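Local atomic coordinates of acetyl-CoA acetyltransferase (Mycobacterium smegmatis, PDB entry 4EGV), a protein that probably acts as an acyltransferase and is a monomeric thiolase-like protein of type 1, built on the thiolase fold. Residues Ala49-Leu54 with Gly272-Leu276; Val64-Ile68 with Ile101-Pro105; Arg214-Ala218 with Pro258-Met263; Phe221-Ser225 with Leu373-Gly377. All coordinates share one frame; numbering follows the deposited sequence.

Interaction 1: residues Ala49-Leu54 with Gly272-Leu276; sequences AAKAAL and GAALL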
loop_
_atom_site.group_PDB
_atom_site.type_symbol
_atom_site.label_atom_id
_atom_site.label_comp_id
_atom_site.label_asym_id
_atom_site.label_seq_id
_atom_site.Cartn_x
_atom_site.Cartn_y
_atom_site.Cartn_z
ATOM N N ALA A 49 13.923 -9.524 13.441
ATOM C CA ALA A 49 12.574 -9.979 13.058
ATOM C C ALA A 49 12.488 -11.441 12.595
ATOM O O ALA A 49 11.539 -12.121 12.916
ATOM C CB ALA A 49 11.994 -9.079 12.019
ATOM N N ALA A 50 13.487 -11.917 11.861
ATOM C CA ALA A 50 13.513 -13.293 11.377
ATOM C C ALA A 50 13.676 -14.299 12.503
ATOM O O ALA A 50 13.070 -15.398 12.469
ATOM C CB ALA A 50 14.582 -13.475 10.322
ATOM N N LYS A 51 14.462 -13.902 13.505
ATOM C CA LYS A 51 14.688 -14.692 14.725
ATOM C C LYS A 51 13.457 -14.861 15.579
ATOM O O LYS A 51 13.271 -15.896 16.192
ATOM C CB LYS A 51 15.798 -14.078 15.575
ATOM C CG LYS A 51 17.167 -14.481 15.167
ATOM C CD LYS A 51 18.180 -13.661 15.929
ATOM C CE LYS A 51 19.593 -14.089 15.523
ATOM N NZ LYS A 51 20.583 -13.086 15.884
ATOM N N ALA A 52 12.644 -13.819 15.604
ATOM C CA ALA A 52 11.336 -13.825 16.257
ATOM C C ALA A 52 10.302 -14.642 15.496
ATOM O O ALA A 52 9.430 -15.234 16.129
ATOM C CB ALA A 52 10.825 -12.402 16.488
ATOM N N ALA A 53 10.386 -14.667 14.163
ATOM C CA ALA A 53 9.502 -15.493 13.361
ATOM C C ALA A 53 9.773 -16.996 13.609
ATOM O O ALA A 53 8.840 -17.824 13.701
ATOM C CB ALA A 53 9.611 -15.123 11.902
ATOM N N LEU A 54 11.060 -17.327 13.748
ATOM C CA LEU A 54 11.503 -18.666 14.048
ATOM C C LEU A 54 11.155 -19.070 15.459
ATOM O O LEU A 54 10.956 -20.237 15.746
ATOM C CB LEU A 54 13.007 -18.735 13.900
ATOM C CG LEU A 54 13.638 -19.397 12.670
ATOM C CD1 LEU A 54 12.962 -19.002 11.384
ATOM C CD2 LEU A 54 15.098 -19.052 12.662
ATOM N N GLY A 272 11.959 -4.042 11.471
ATOM C CA GLY A 272 11.990 -5.218 10.627
ATOM C C GLY A 272 10.761 -6.058 10.822
ATOM O O GLY A 272 10.146 -6.022 11.871
ATOM N N ALA A 273 10.387 -6.792 9.789
ATOM C CA ALA A 273 9.313 -7.760 9.865
ATOM C C ALA A 273 9.689 -9.032 9.077
ATOM O O ALA A 273 10.379 -8.935 8.092
ATOM C CB ALA A 273 8.022 -7.124 9.381
ATOM N N ALA A 274 9.254 -10.211 9.525
ATOM C CA ALA A 274 9.491 -11.472 8.841
ATOM C C ALA A 274 8.282 -12.387 8.905
ATOM O O ALA A 274 7.543 -12.372 9.876
ATOM C CB ALA A 274 10.691 -12.146 9.411
ATOM N N LEU A 275 8.071 -13.170 7.853
ATOM C CA LEU A 275 7.046 -14.211 7.855
ATOM C C LEU A 275 7.598 -15.597 7.547
ATOM O O LEU A 275 8.295 -15.799 6.593
ATOM C CB LEU A 275 5.905 -13.884 6.861
ATOM C CG LEU A 275 5.328 -12.459 6.831
ATOM C CD1 LEU A 275 4.567 -12.178 5.550
ATOM C CD2 LEU A 275 4.483 -12.177 8.058
ATOM N N LEU A 276 7.253 -16.559 8.363
ATOM C CA LEU A 276 7.650 -17.910 8.131
ATOM C C LEU A 276 6.474 -18.747 7.666
ATOM O O LEU A 276 5.473 -18.820 8.317
ATOM C CB LEU A 276 8.259 -18.465 9.406
ATOM C CG LEU A 276 8.899 -19.857 9.470
ATOM C CD1 LEU A 276 10.070 -20.108 8.454
ATOM C CD2 LEU A 276 9.288 -20.088 10.916
#

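Interaction 2: residues Val64-Ile68 with Ile101-Pro105; sequences VARAI and IGADP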
loop_
_atom_site.group_PDB
_atom_site.type_symbol
_atom_site.label_atom_id
_atom_site.label_comp_id
_atom_site.label_asym_id
_atom_site.label_seq_id
_atom_site.Cartn_x
_atom_site.Cartn_y
_atom_site.Cartn_z
ATOM N N VAL A 64 14.443 -25.458 12.382
ATOM C CA VAL A 64 13.590 -24.782 11.410
ATOM C C VAL A 64 14.439 -24.054 10.384
ATOM O O VAL A 64 14.233 -24.183 9.183
ATOM C CB VAL A 64 12.577 -23.799 12.089
ATOM C CG1 VAL A 64 11.619 -23.183 11.064
ATOM C CG2 VAL A 64 11.784 -24.505 13.144
ATOM N N ALA A 65 15.393 -23.283 10.886
ATOM C CA ALA A 65 16.382 -22.600 10.071
ATOM C C ALA A 65 17.121 -23.511 9.063
ATOM O O ALA A 65 17.308 -23.138 7.906
ATOM C CB ALA A 65 17.379 -21.911 10.953
ATOM N N ARG A 66 17.548 -24.697 9.501
ATOM C CA ARG A 66 18.193 -25.655 8.591
ATOM C C ARG A 66 17.242 -26.169 7.504
ATOM O O ARG A 66 17.695 -26.615 6.461
ATOM C CB ARG A 66 18.866 -26.814 9.350
ATOM C CG ARG A 66 20.231 -26.441 9.952
ATOM C CD ARG A 66 20.970 -27.629 10.654
ATOM N NE ARG A 66 20.145 -28.386 11.623
ATOM C CZ ARG A 66 20.062 -28.163 12.940
ATOM N NH1 ARG A 66 20.752 -27.203 13.524
ATOM N NH2 ARG A 66 19.272 -28.916 13.680
ATOM N N ALA A 67 15.933 -26.064 7.740
ATOM C CA ALA A 67 14.948 -26.582 6.817
ATOM C C ALA A 67 14.491 -25.562 5.766
ATOM O O ALA A 67 13.835 -25.929 4.787
ATOM C CB ALA A 67 13.735 -27.155 7.588
ATOM N N ILE A 68 14.812 -24.291 5.985
ATOM C CA ILE A 68 14.467 -23.228 5.034
ATOM C C ILE A 68 15.158 -23.404 3.657
ATOM O O ILE A 68 16.382 -23.416 3.561
ATOM C CB ILE A 68 14.757 -21.789 5.594
ATOM C CG1 ILE A 68 13.895 -21.489 6.804
ATOM C CG2 ILE A 68 14.512 -20.726 4.533
ATOM C CD1 ILE A 68 14.384 -20.335 7.643
ATOM N N ILE A 101 20.850 -16.214 10.898
ATOM C CA ILE A 101 19.865 -17.049 11.581
ATOM C C ILE A 101 20.175 -18.554 11.511
ATOM O O ILE A 101 19.462 -19.344 12.087
ATOM C CB ILE A 101 18.425 -16.751 11.064
ATOM C CG1 ILE A 101 18.280 -17.152 9.604
ATOM C CG2 ILE A 101 18.064 -15.299 11.255
ATOM C CD1 ILE A 101 16.912 -17.390 9.184
ATOM N N GLY A 102 21.219 -18.948 10.798
ATOM C CA GLY A 102 21.617 -20.353 10.721
ATOM C C GLY A 102 20.987 -21.125 9.586
ATOM O O GLY A 102 20.863 -22.319 9.659
ATOM N N ALA A 103 20.584 -20.423 8.536
ATOM C CA ALA A 103 19.963 -21.017 7.350
ATOM C C ALA A 103 20.971 -21.107 6.210
ATOM O O ALA A 103 21.897 -20.284 6.125
ATOM C CB ALA A 103 18.724 -20.202 6.902
ATOM N N ASP A 104 20.808 -22.115 5.351
ATOM C CA ASP A 104 21.587 -22.200 4.107
ATOM C C ASP A 104 20.677 -22.652 2.937
ATOM O O ASP A 104 20.701 -23.822 2.525
ATOM C CB ASP A 104 22.830 -23.092 4.281
ATOM C CG ASP A 104 23.775 -23.049 3.037
ATOM O OD1 ASP A 104 23.919 -21.963 2.423
ATOM O OD2 ASP A 104 24.367 -24.110 2.668
ATOM N N PRO A 105 19.854 -21.718 2.427
ATOM C CA PRO A 105 18.770 -22.078 1.534
ATOM C C PRO A 105 19.230 -22.140 0.115
ATOM O O PRO A 105 20.143 -21.407 -0.263
ATOM C CB PRO A 105 17.790 -20.941 1.703
ATOM C CG PRO A 105 18.610 -19.781 2.047
ATOM C CD PRO A 105 19.851 -20.278 2.750
HETATM O O HOH W 1 18.382 -23.262 5.411
#

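Interaction 3: residues Arg214-Ala218 with Pro258-Met263; sequences RLAMA and PYPRLM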
loop_
_atom_site.group_PDB
_atom_site.type_symbol
_atom_site.label_atom_id
_atom_site.label_comp_id
_atom_site.label_asym_id
_atom_site.label_seq_id
_atom_site.Cartn_x
_atom_site.Cartn_y
_atom_site.Cartn_z
ATOM N N ARG A 214 -11.312 18.010 3.106
ATOM C CA ARG A 214 -10.317 18.017 4.142
ATOM C C ARG A 214 -10.852 17.416 5.454
ATOM O O ARG A 214 -10.117 16.771 6.185
ATOM C CB ARG A 214 -9.735 19.418 4.325
ATOM C CG ARG A 214 -8.533 19.416 5.229
ATOM C CD ARG A 214 -7.398 20.317 4.886
ATOM N NE ARG A 214 -7.490 21.708 5.335
ATOM C CZ ARG A 214 -7.537 22.744 4.507
ATOM N NH1 ARG A 214 -7.532 22.571 3.202
ATOM N NH2 ARG A 214 -7.592 23.962 4.974
ATOM N N LEU A 215 -12.147 17.580 5.715
ATOM C CA LEU A 215 -12.779 16.977 6.894
ATOM C C LEU A 215 -12.895 15.464 6.754
ATOM O O LEU A 215 -12.676 14.720 7.722
ATOM C CB LEU A 215 -14.148 17.617 7.173
ATOM C CG LEU A 215 -15.056 17.057 8.277
ATOM C CD1 LEU A 215 -14.609 17.475 9.651
ATOM C CD2 LEU A 215 -16.510 17.435 8.049
ATOM N N ALA A 216 -13.243 15.012 5.552
ATOM C CA ALA A 216 -13.373 13.597 5.301
ATOM C C ALA A 216 -12.052 12.871 5.561
ATOM O O ALA A 216 -12.044 11.817 6.198
ATOM C CB ALA A 216 -13.870 13.351 3.875
HETATM N N MSE A 217 -10.952 13.453 5.064
HETATM C CA MSE A 217 -9.592 12.941 5.253
HETATM C C MSE A 217 -9.156 12.884 6.715
HETATM O O MSE A 217 -8.495 11.942 7.139
HETATM C CB MSE A 217 -8.586 13.809 4.528
HETATM C CG MSE A 217 -8.541 13.663 3.060
HETATM SE SE MSE A 217 -7.029 14.674 2.222
HETATM C CE MSE A 217 -7.065 16.389 3.141
ATOM N N ALA A 218 -9.468 13.923 7.471
ATOM C CA ALA A 218 -9.161 13.932 8.870
ATOM C C ALA A 218 -10.007 12.913 9.632
ATOM O O ALA A 218 -9.515 12.309 10.564
ATOM C CB ALA A 218 -9.327 15.314 9.415
ATOM N N PRO A 258 -3.731 18.125 -1.488
ATOM C CA PRO A 258 -4.491 18.828 -0.470
ATOM C C PRO A 258 -4.088 18.561 0.962
ATOM O O PRO A 258 -4.877 18.865 1.867
ATOM C CB PRO A 258 -5.903 18.284 -0.688
ATOM C CG PRO A 258 -5.691 16.904 -1.123
ATOM C CD PRO A 258 -4.294 16.798 -1.723
ATOM N N TYR A 259 -2.891 18.005 1.168
ATOM C CA TYR A 259 -2.468 17.508 2.492
ATOM C C TYR A 259 -1.689 18.467 3.386
ATOM O O TYR A 259 -0.683 19.047 2.974
ATOM C CB TYR A 259 -1.621 16.260 2.388
ATOM C CG TYR A 259 -2.085 15.241 1.413
ATOM C CD1 TYR A 259 -3.203 14.443 1.687
ATOM C CD2 TYR A 259 -1.377 15.032 0.214
ATOM C CE1 TYR A 259 -3.627 13.473 0.790
ATOM C CE2 TYR A 259 -1.793 14.084 -0.691
ATOM C CZ TYR A 259 -2.917 13.306 -0.395
ATOM O OH TYR A 259 -3.302 12.352 -1.283
ATOM N N PRO A 260 -2.166 18.614 4.632
ATOM C CA PRO A 260 -1.395 19.264 5.690
ATOM C C PRO A 260 -0.337 18.328 6.215
ATOM O O PRO A 260 -0.498 17.124 6.151
ATOM C CB PRO A 260 -2.426 19.563 6.769
ATOM C CG PRO A 260 -3.722 18.968 6.309
ATOM C CD PRO A 260 -3.526 18.224 5.065
ATOM N N ARG A 261 0.747 18.901 6.721
ATOM C CA ARG A 261 1.871 18.136 7.244
ATOM C C ARG A 261 1.547 16.948 8.151
ATOM O O ARG A 261 2.160 15.941 7.988
ATOM C CB ARG A 261 2.861 19.041 7.957
ATOM C CG ARG A 261 4.270 18.522 7.908
ATOM C CD ARG A 261 5.186 19.284 8.849
ATOM N NE ARG A 261 5.768 18.397 9.841
ATOM C CZ ARG A 261 5.345 18.197 11.092
ATOM N NH1 ARG A 261 4.291 18.826 11.606
ATOM N NH2 ARG A 261 6.003 17.331 11.852
ATOM N N LEU A 262 0.627 17.054 9.114
ATOM C CA LEU A 262 0.420 15.959 10.082
ATOM C C LEU A 262 -0.177 14.714 9.465
ATOM O O LEU A 262 -0.144 13.645 10.051
ATOM C CB LEU A 262 -0.420 16.390 11.276
ATOM C CG LEU A 262 0.255 17.356 12.235
ATOM C CD1 LEU A 262 -0.642 17.584 13.407
ATOM C CD2 LEU A 262 1.603 16.831 12.700
HETATM N N MSE A 263 -0.691 14.866 8.260
HETATM C CA MSE A 263 -1.365 13.824 7.535
HETATM C C MSE A 263 -0.416 13.079 6.601
HETATM O O MSE A 263 -0.829 12.163 5.897
HETATM C CB MSE A 263 -2.451 14.500 6.720
HETATM C CG MSE A 263 -3.506 13.607 6.124
HETATM SE SE MSE A 263 -5.261 14.485 6.342
HETATM C CE MSE A 263 -5.597 13.848 8.132
#

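Interaction 4: residues Phe221-Ser225 with Leu373-Gly377; sequences FAPFS and LPFFG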
loop_
_atom_site.group_PDB
_atom_site.type_symbol
_atom_site.label_atom_id
_atom_site.label_comp_id
_atom_site.label_asym_id
_atom_site.label_seq_id
_atom_site.Cartn_x
_atom_site.Cartn_y
_atom_site.Cartn_z
ATOM N N PHE A 221 -8.532 9.449 8.984
ATOM C CA PHE A 221 -7.197 9.217 9.554
ATOM C C PHE A 221 -7.028 9.265 11.069
ATOM O O PHE A 221 -6.046 8.696 11.585
ATOM C CB PHE A 221 -6.162 10.139 8.913
ATOM C CG PHE A 221 -5.417 9.527 7.757
ATOM C CD1 PHE A 221 -5.977 8.513 6.994
ATOM C CD2 PHE A 221 -4.169 10.010 7.401
ATOM C CE1 PHE A 221 -5.288 7.974 5.929
ATOM C CE2 PHE A 221 -3.494 9.483 6.312
ATOM C CZ PHE A 221 -4.049 8.454 5.592
ATOM N N ALA A 222 -7.946 9.938 11.770
ATOM C CA ALA A 222 -7.831 10.069 13.236
ATOM C C ALA A 222 -7.941 8.722 13.963
ATOM O O ALA A 222 -7.124 8.439 14.854
ATOM C CB ALA A 222 -8.787 11.098 13.796
ATOM N N PRO A 223 -8.927 7.877 13.570
ATOM C CA PRO A 223 -9.004 6.520 14.100
ATOM C C PRO A 223 -7.747 5.670 13.839
ATOM O O PRO A 223 -7.405 4.826 14.659
ATOM C CB PRO A 223 -10.204 5.923 13.354
ATOM C CG PRO A 223 -10.997 7.049 12.929
ATOM C CD PRO A 223 -10.099 8.192 12.728
ATOM N N PHE A 224 -7.097 5.890 12.698
ATOM C CA PHE A 224 -5.748 5.364 12.416
ATOM C C PHE A 224 -4.667 5.713 13.464
ATOM O O PHE A 224 -4.005 4.818 13.986
ATOM C CB PHE A 224 -5.289 5.812 11.036
ATOM C CG PHE A 224 -5.898 5.045 9.933
ATOM C CD1 PHE A 224 -5.116 4.276 9.097
ATOM C CD2 PHE A 224 -7.248 5.069 9.728
ATOM C CE1 PHE A 224 -5.687 3.541 8.063
ATOM C CE2 PHE A 224 -7.819 4.331 8.710
ATOM C CZ PHE A 224 -7.048 3.583 7.878
ATOM N N SER A 225 -4.514 6.997 13.780
ATOM C CA SER A 225 -3.466 7.416 14.690
ATOM C C SER A 225 -3.735 6.985 16.110
ATOM O O SER A 225 -2.804 6.861 16.896
ATOM C CB SER A 225 -3.131 8.919 14.592
ATOM O OG SER A 225 -4.144 9.738 15.112
ATOM N N LEU A 373 0.352 4.290 7.938
ATOM C CA LEU A 373 1.652 4.741 7.499
ATOM C C LEU A 373 2.197 6.042 8.036
ATOM O O LEU A 373 3.256 6.076 8.617
ATOM C CB LEU A 373 1.805 4.673 5.999
ATOM C CG LEU A 373 2.753 3.575 5.590
ATOM C CD1 LEU A 373 2.754 3.405 4.190
ATOM C CD2 LEU A 373 4.118 3.777 6.082
ATOM N N PRO A 374 1.509 7.131 7.867
ATOM C CA PRO A 374 2.085 8.285 8.482
ATOM C C PRO A 374 2.465 7.862 9.894
ATOM O O PRO A 374 3.615 8.005 10.268
ATOM C CB PRO A 374 0.944 9.282 8.473
ATOM C CG PRO A 374 0.058 8.793 7.553
ATOM C CD PRO A 374 0.108 7.370 7.550
ATOM N N PHE A 375 1.502 7.323 10.635
ATOM C CA PHE A 375 1.538 7.244 12.076
ATOM C C PHE A 375 2.379 6.139 12.643
ATOM O O PHE A 375 3.017 6.310 13.607
ATOM C CB PHE A 375 0.119 7.182 12.647
ATOM C CG PHE A 375 -0.846 8.100 11.996
ATOM C CD1 PHE A 375 -0.819 9.434 12.240
ATOM C CD2 PHE A 375 -1.768 7.634 11.110
ATOM C CE1 PHE A 375 -1.697 10.256 11.603
ATOM C CE2 PHE A 375 -2.616 8.453 10.512
ATOM C CZ PHE A 375 -2.592 9.753 10.755
ATOM N N PHE A 376 2.336 4.995 12.020
ATOM C CA PHE A 376 3.077 3.810 12.419
ATOM C C PHE A 376 4.584 3.993 12.262
ATOM O O PHE A 376 5.344 3.478 13.067
ATOM C CB PHE A 376 2.586 2.558 11.669
ATOM C CG PHE A 376 3.343 1.280 12.024
ATOM C CD1 PHE A 376 3.231 0.700 13.284
ATOM C CD2 PHE A 376 4.152 0.644 11.084
ATOM C CE1 PHE A 376 3.907 -0.479 13.601
ATOM C CE2 PHE A 376 4.837 -0.535 11.396
ATOM C CZ PHE A 376 4.729 -1.076 12.665
ATOM N N GLY A 377 4.984 4.738 11.231
ATOM C CA GLY A 377 6.373 4.982 10.899
ATOM C C GLY A 377 6.812 4.156 9.722
ATOM O O GLY A 377 6.377 3.007 9.554
#

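Interaction 1: residues Ala49-Leu54 with Gly272-Leu276
Ala-49, Ala-50 and Ala-53 of helix 42-56 lie on Gly-272, Ala-274 and Leu-276 of strand 271-279. This is a helix-on-sheet layer in the N-terminal half of the thiolase fold. The small residues permit a close approach, with the segment axes 6.7 Å apart at their nearest. Helix and strand run in broadly the same direction, at 34°. The Ala-49 methyl rests on the peptide after Gly-272, with CB 3.5 Å from C of Gly-272. Ala-274 CB points into the helix and meets Ala-49 O and Ala-50 CA, each at 3.6 Å. The methyls of Ala-49, Ala-50 and Ala-53 gather around it. No hydrogen bond crosses the contact. Ala-49 O already accepts one from Ala-53 N, within the helix. Further out, strands 20-29 and 136-143 bond the strand backbone and hold it in the sheet. Ala-273 and Leu-275 face the other way, onto Met-385 of helix 383-397. Leu-276 has CG anti to the backbone N (chi1 -175°), and this carries its branch to the helix. Leu-276 CD2 lies 3.6 Å from Ala-53 O and 3.9 Å from CD1 of Leu-54, and the two leucine side chains cross at about a right angle.

Interaction 2: residues Val64-Ile68 with Ile101-Pro105
A Schellman motif at Gly-102 ends helix 93-101 and lays the chain from Ile-101 to Pro-105 against Ala-65 and Ile-68, in and just after helix 61-67. Gly-102 has the positive phi of that motif (91°). The turn presents two carbonyl oxygens to Ala-65, whose CB lies 3.5 Å from Ile-101 O and 3.7 Å from Gly-102 O. Ala-103 then packs on the backbone of Ala-65, with its CB 3.4 Å from Ala-65 O. Its CA-H also points at that oxygen. Pro-105 makes a similar contact, with CB 3.4 Å from Ile-68 O. No direct hydrogen bond joins the two segments. A water does so instead. It donates to Ala-65 O and Ile-68 O and accepts from Asp-104 N, with each of those three atoms 2.7 Å from the water oxygen. The water thus joins the carbonyls of Ala-65 and Ile-68 to the loop backbone. Ile-68 carries the apolar side: its CD1 meets CD1 of Ile-101 at 4.2 Å and also nears Ala-103 CB, and its CG2 packs on Pro-105 CB. The two isoleucine side chains cross at about a right angle. Among the neighbours, Leu-54 of helix 42-56 covers Ala-65, while Ala-50 and Lys-51 of that helix touch Ile-101. Val-136 and Leu-138 of strand 136-143 touch Ile-68 and Ile-101 respectively.

Interaction 3: residues Arg214-Ala218 with Pro258-Met263
Met-217, a selenomethionine on helix 210-230, reaches Tyr-259 in a Met-aromatic contact. The contact lies in the long connection between strands 136-143 and 271-279, probably the counterpart of the loop domain of thiolases. The two side chains cross at about a right angle. Met-217 SE stands 4.9 Å from the centroid of the Tyr-259 ring and 64° off its normal, an oblique approach. Its nearest ring atoms are CD1 and CE1, on one side of the ring. Met-217 is extended as far as SE and then turns (chi3 -44°). This bend brings Met-217 CE to 3.5 Å from Pro-258 O. Pro-258, which follows a cis peptide bond, also backs the aromatic ring. Its CD sits 3.8 Å above the plane of the Tyr-259 ring, over the centre. Tyr-259 OH is held at the far end by a hydrogen bond to Glu-199 OE2, on helix 191-206. Arg-214 contributes only its aliphatic part, with CD 4.2 Å from Pro-260 CG. Its NE makes a weak hydrogen bond to Leu-246 O. The second selenomethionine, Met-263, comes from the 3-10 turn and slants across the base of Met-217. Met-263 SE lies 3.8 Å from Met-217 CB. Leu-245 of helix 242-246 touches both Met-263 and Ala-218. No hydrogen bond spans the two segments; methyl, ring and selenium contacts are supplemented by methyls set against carbonyl oxygens. Beyond SE, Met-263 CE touches the helix backbone itself, 3.6 Å from both Met-217 O and Ala-218 CA.

Interaction 4: residues Phe221-Ser225 with Leu373-Gly377
Phe-375 of the short helix 373-376 inserts its side chain against Phe-221, Phe-224 and Ser-225 of helix 210-230. Its CB begins beside the backbone of Ser-225. CG is anti to the carbonyl carbon (chi1 -42°), which directs the ring at the helix. Ser-225 CB lies over one face, 3.5 Å from the centroid of the Phe-375 ring, as a CH-pi contact. CD1 is the ring atom nearest Ser-225 CB, CE1 also lies beside it, and CD2 faces Ser-225 N. Pro-374 CB covers the opposite face, 3.9 Å above the plane. On the rim opposite CD1, CE2 of Phe-375 reaches Phe-224 CB at 3.8 Å and Phe-221 O at 3.6 Å. At the tip, CZ of Phe-375 meets CD2 of Phe-221 at 3.7 Å. The planes of these two rings stand at 75°. Pro-374 CG extends the contact to Phe-221 CE2. Ser-225 OG turns back to bond Ala-222 O and is also hydrogen-bonded to Arg-240 N, which ties a loop to this helix where its backbone bonding is interrupted around Pro-223. The pair of phenylalanines is an offset edge-to-face aromatic stack joining two helices, with the edge of Phe-375 toward the face of Phe-221.

From the N terminus, helix 42-56 opens interaction 1, whose loop closes only at strand 271-279. Interaction 2 is nested within it and ties helix 61-67 to the turn after helix 93-101. Interactions 1 and 2 touch through Leu-276 with Val-64 and Ala-50 with Ile-101, so the two contacts pack side by side. Helix 210-230 then opens interactions 3 and 4 in turn. Interaction 3 closes at 258-263, also inside the loop of interaction 1. Interaction 4 closes last, at 373-377, and so crosses both 1 and 3. Interactions 3 and 4 touch at Met-263 and Pro-374. The centres of interactions 2 and 3 are about 45 Å apart, on opposite sides of the chain's centre.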